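Long-range contact in GRMZM2G135359 pseudokinase (Zea mays, PDB 6CPY), which is a receptor-like pseudokinase with a kinase-fold domain, the part described here, that may bind ATP but probably lacks ordinary kinase catalysis: residues 48-60 against 65-77. Numbering follows the deposited sequence.
Sequences IGSTSTCMLYKGT and VEIAVASSLVTSA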
loop_
_atom_site.group_PDB
_atom_site.type_symbol
_atom_site.label_atom_id
_atom_site.label_comp_id
_atom_site.label_asym_id
_atom_site.label_seq_id
_atom_site.Cartn_x
_atom_site.Cartn_y
_atom_site.Cartn_z
ATOM N N ILE A 48 15.293 -5.124 3.532
ATOM C CA ILE A 48 14.216 -4.409 4.216
ATOM C C ILE A 48 13.174 -5.410 4.688
ATOM O O ILE A 48 12.663 -5.303 5.799
ATOM C CB ILE A 48 13.490 -3.408 3.285
ATOM C CG1 ILE A 48 14.466 -2.368 2.741
ATOM C CG2 ILE A 48 12.325 -2.737 4.027
ATOM C CD1 ILE A 48 13.843 -1.387 1.780
ATOM N N GLY A 49 12.856 -6.369 3.824
ATOM C CA GLY A 49 11.843 -7.378 4.113
ATOM C C GLY A 49 11.604 -8.309 2.938
ATOM O O GLY A 49 12.436 -8.416 2.034
ATOM N N SER A 50 10.451 -8.976 2.948
ATOM C CA SER A 50 10.115 -9.972 1.935
ATOM C C SER A 50 8.605 -10.206 1.868
ATOM O O SER A 50 7.901 -10.010 2.858
ATOM C CB SER A 50 10.804 -11.293 2.258
ATOM O OG SER A 50 10.428 -11.739 3.550
ATOM N N THR A 51 8.130 -10.641 0.700
ATOM C CA THR A 51 6.720 -10.990 0.494
ATOM C C THR A 51 6.637 -12.389 -0.137
ATOM O O THR A 51 7.646 -13.077 -0.246
ATOM C CB THR A 51 6.004 -9.952 -0.405
ATOM O OG1 THR A 51 6.510 -10.028 -1.747
ATOM C CG2 THR A 51 6.193 -8.527 0.138
ATOM N N SER A 52 5.438 -12.801 -0.553
ATOM C CA SER A 52 5.234 -14.118 -1.164
ATOM C C SER A 52 5.795 -14.216 -2.576
ATOM O O SER A 52 5.981 -15.315 -3.089
ATOM C CB SER A 52 3.743 -14.475 -1.194
ATOM O OG SER A 52 3.047 -13.653 -2.118
ATOM N N THR A 53 6.042 -13.075 -3.211
ATOM C CA THR A 53 6.579 -13.047 -4.560
ATOM C C THR A 53 7.881 -12.258 -4.696
ATOM O O THR A 53 8.385 -12.124 -5.813
ATOM C CB THR A 53 5.558 -12.421 -5.537
ATOM O OG1 THR A 53 5.377 -11.027 -5.231
ATOM C CG2 THR A 53 4.216 -13.148 -5.458
ATOM N N CYS A 54 8.431 -11.727 -3.603
ATOM C CA CYS A 54 9.591 -10.824 -3.723
ATOM C C CYS A 54 10.427 -10.590 -2.457
ATOM O O CYS A 54 9.938 -10.706 -1.340
ATOM C CB CYS A 54 9.144 -9.458 -4.281
ATOM S SG CYS A 54 8.598 -8.233 -3.065
ATOM N N MET A 55 11.699 -10.259 -2.677
ATOM C CA MET A 55 12.612 -9.757 -1.651
ATOM C C MET A 55 12.624 -8.249 -1.770
ATOM O O MET A 55 12.513 -7.740 -2.890
ATOM C CB MET A 55 14.036 -10.245 -1.922
ATOM C CG MET A 55 14.262 -11.725 -1.736
ATOM S SD MET A 55 14.090 -12.235 -0.021
ATOM C CE MET A 55 15.281 -11.183 0.805
ATOM N N LEU A 56 12.780 -7.543 -0.646
ATOM C CA LEU A 56 12.864 -6.078 -0.645
ATOM C C LEU A 56 14.222 -5.591 -0.146
ATOM O O LEU A 56 14.604 -5.859 0.996
ATOM C CB LEU A 56 11.778 -5.477 0.234
ATOM C CG LEU A 56 10.368 -5.790 -0.230
ATOM C CD1 LEU A 56 9.399 -5.530 0.912
ATOM C CD2 LEU A 56 10.029 -4.954 -1.460
ATOM N N TYR A 57 14.934 -4.872 -1.007
ATOM C CA TYR A 57 16.289 -4.430 -0.725
ATOM C C TYR A 57 16.353 -2.932 -0.589
ATOM O O TYR A 57 15.677 -2.195 -1.303
ATOM C CB TYR A 57 17.243 -4.880 -1.829
ATOM C CG TYR A 57 17.379 -6.373 -1.931
ATOM C CD1 TYR A 57 18.108 -7.088 -0.982
ATOM C CD2 TYR A 57 16.774 -7.083 -2.970
ATOM C CE1 TYR A 57 18.231 -8.461 -1.064
ATOM C CE2 TYR A 57 16.901 -8.462 -3.063
ATOM C CZ TYR A 57 17.630 -9.139 -2.106
ATOM O OH TYR A 57 17.761 -10.502 -2.164
ATOM N N LYS A 58 17.197 -2.479 0.330
ATOM C CA LYS A 58 17.420 -1.063 0.521
ATOM C C LYS A 58 18.536 -0.610 -0.406
ATOM O O LYS A 58 19.553 -1.292 -0.560
ATOM C CB LYS A 58 17.805 -0.781 1.980
ATOM C CG LYS A 58 18.165 0.660 2.279
ATOM C CD LYS A 58 16.950 1.570 2.220
ATOM C CE LYS A 58 17.348 3.031 2.192
ATOM N NZ LYS A 58 18.138 3.428 3.383
ATOM N N GLY A 59 18.343 0.549 -1.024
ATOM C CA GLY A 59 19.422 1.197 -1.739
ATOM C C GLY A 59 19.347 2.708 -1.676
ATOM O O GLY A 59 18.415 3.282 -1.107
ATOM N N THR A 60 20.353 3.344 -2.265
ATOM C CA THR A 60 20.396 4.786 -2.439
ATOM C C THR A 60 20.967 5.085 -3.809
ATOM O O THR A 60 22.089 4.666 -4.126
ATOM C CB THR A 60 21.285 5.465 -1.373
ATOM O OG1 THR A 60 20.881 5.027 -0.074
ATOM C CG2 THR A 60 21.161 6.989 -1.448
ATOM N N VAL A 65 18.547 9.809 -3.514
ATOM C CA VAL A 65 17.199 9.311 -3.275
ATOM C C VAL A 65 17.256 7.872 -2.776
ATOM O O VAL A 65 17.831 7.012 -3.430
ATOM C CB VAL A 65 16.339 9.389 -4.556
ATOM C CG1 VAL A 65 15.020 8.667 -4.365
ATOM C CG2 VAL A 65 16.107 10.852 -4.940
ATOM N N GLU A 66 16.669 7.628 -1.611
ATOM C CA GLU A 66 16.618 6.290 -1.047
ATOM C C GLU A 66 15.517 5.490 -1.744
ATOM O O GLU A 66 14.465 6.037 -2.085
ATOM C CB GLU A 66 16.398 6.360 0.460
ATOM C CG GLU A 66 17.598 6.948 1.192
ATOM C CD GLU A 66 17.363 7.050 2.685
ATOM O OE1 GLU A 66 17.549 6.047 3.415
ATOM O OE2 GLU A 66 16.970 8.139 3.120
ATOM N N ILE A 67 15.770 4.206 -1.944
ATOM C CA ILE A 67 14.872 3.342 -2.702
ATOM C C ILE A 67 14.645 2.025 -1.996
ATOM O O ILE A 67 15.479 1.544 -1.221
ATOM C CB ILE A 67 15.405 3.065 -4.134
ATOM C CG1 ILE A 67 16.814 2.471 -4.104
ATOM C CG2 ILE A 67 15.395 4.348 -4.953
ATOM C CD1 ILE A 67 17.376 2.111 -5.466
ATOM N N ALA A 68 13.493 1.440 -2.276
ATOM C CA ALA A 68 13.211 0.087 -1.891
ATOM C C ALA A 68 13.058 -0.671 -3.192
ATOM O O ALA A 68 12.229 -0.306 -4.039
ATOM C CB ALA A 68 11.937 0.018 -1.072
ATOM N N VAL A 69 13.850 -1.721 -3.339
ATOM C CA VAL A 69 13.901 -2.476 -4.578
ATOM C C VAL A 69 13.205 -3.804 -4.372
ATOM O O VAL A 69 13.617 -4.592 -3.533
ATOM C CB VAL A 69 15.356 -2.678 -5.004
ATOM C CG1 VAL A 69 15.444 -3.548 -6.247
ATOM C CG2 VAL A 69 16.007 -1.319 -5.219
ATOM N N ALA A 70 12.132 -4.032 -5.129
ATOM C CA ALA A 70 11.387 -5.283 -5.075
ATOM C C ALA A 70 11.942 -6.185 -6.162
ATOM O O ALA A 70 11.922 -5.817 -7.337
ATOM C CB ALA A 70 9.900 -5.036 -5.294
ATOM N N SER A 71 12.421 -7.366 -5.765
ATOM C CA SER A 71 13.126 -8.268 -6.663
ATOM C C SER A 71 12.425 -9.613 -6.675
ATOM O O SER A 71 12.078 -10.155 -5.616
ATOM C CB SER A 71 14.583 -8.443 -6.210
ATOM O OG SER A 71 15.317 -9.313 -7.072
ATOM N N SER A 72 12.219 -10.147 -7.877
ATOM C CA SER A 72 11.615 -11.455 -8.052
ATOM C C SER A 72 12.422 -12.523 -7.329
ATOM O O SER A 72 13.637 -12.409 -7.189
ATOM C CB SER A 72 11.541 -11.802 -9.548
ATOM O OG SER A 72 10.942 -13.080 -9.747
ATOM N N LEU A 73 11.739 -13.569 -6.887
ATOM C CA LEU A 73 12.398 -14.722 -6.291
ATOM C C LEU A 73 12.996 -15.633 -7.367
ATOM O O LEU A 73 13.819 -16.493 -7.059
ATOM C CB LEU A 73 11.415 -15.510 -5.429
ATOM C CG LEU A 73 10.702 -14.719 -4.325
ATOM C CD1 LEU A 73 9.685 -15.605 -3.611
ATOM C CD2 LEU A 73 11.710 -14.134 -3.350
ATOM N N VAL A 74 12.578 -15.439 -8.619
ATOM C CA VAL A 74 13.080 -16.222 -9.753
ATOM C C VAL A 74 14.564 -15.942 -9.997
ATOM O O VAL A 74 14.965 -14.786 -10.112
ATOM C CB VAL A 74 12.261 -15.918 -11.025
ATOM C CG1 VAL A 74 12.860 -16.601 -12.251
ATOM C CG2 VAL A 74 10.816 -16.350 -10.828
ATOM N N THR A 75 15.366 -17.006 -10.089
ATOM C CA THR A 75 16.829 -16.896 -10.163
ATOM C C THR A 75 17.446 -17.350 -11.509
ATOM O O THR A 75 18.672 -17.375 -11.658
ATOM C CB THR A 75 17.481 -17.708 -9.019
ATOM O OG1 THR A 75 17.288 -19.109 -9.237
ATOM C CG2 THR A 75 16.866 -17.337 -7.673
ATOM N N SER A 76 16.606 -17.697 -12.481
ATOM C CA SER A 76 17.074 -18.183 -13.774
ATOM C C SER A 76 16.027 -17.869 -14.820
ATOM O O SER A 76 14.831 -17.926 -14.529
ATOM C CB SER A 76 17.326 -19.705 -13.731
ATOM O OG SER A 76 17.423 -20.247 -15.044
ATOM N N ALA A 77 16.476 -17.557 -16.033
ATOM C CA ALA A 77 15.581 -17.376 -17.175
ATOM C C ALA A 77 14.744 -18.636 -17.463
ATOM O O ALA A 77 13.672 -18.545 -18.055
ATOM C CB ALA A 77 16.380 -16.984 -18.413
#
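Met55, Tyr57 and Gly59 pair with Ser71, Val69 and Ile67 through reciprocal backbone hydrogen bonds, joining strands 54-60 and 66-72 in an antiparallel hairpin of the kinase N-lobe sheet. Tyr57 N to Val69 O (2.9 Å) and Ile67 N to Gly59 O are both nearly straight at hydrogen, but Ile67 N approaches from 46° out of the carbonyl plane, off a lone pair. Gly59 suits its place because a CB there would press against Ile67 CG1.

Apolar contacts line one face: the small Ala70 and Ala68 lie under longer chains, Ala70 CB 3.8 Å from Leu56 CD2 and Ala68 CB 3.7 Å from Ile48 CD1; Cys54 SG also meets Ala70 CB. On the other face, Ser71 CB lies at the edge of the Tyr57 ring, 3.9 Å from CE2. Beyond the paired strands, the Leu73 and Met55 side chains cross at about a right angle.

Near the turn, lysine's long chain, bent at chi2 (70°), carries Lys58 NZ diagonally to the anti lone pair of Glu66 OE1 (2.7 Å); Lys58 also makes a cation-pi contact with Tyr124. Replacing Lys58 by an alanine is likely to leave Glu66 without its cross-strand countercharge and Tyr124 without its cation.

Thr51 and Cys54 stand where active kinases usually have glycine-rich-loop glycines, and Ala70 where the ATP-binding lysine usually sits; its purely apolar contacts are consistent with a pseudokinase.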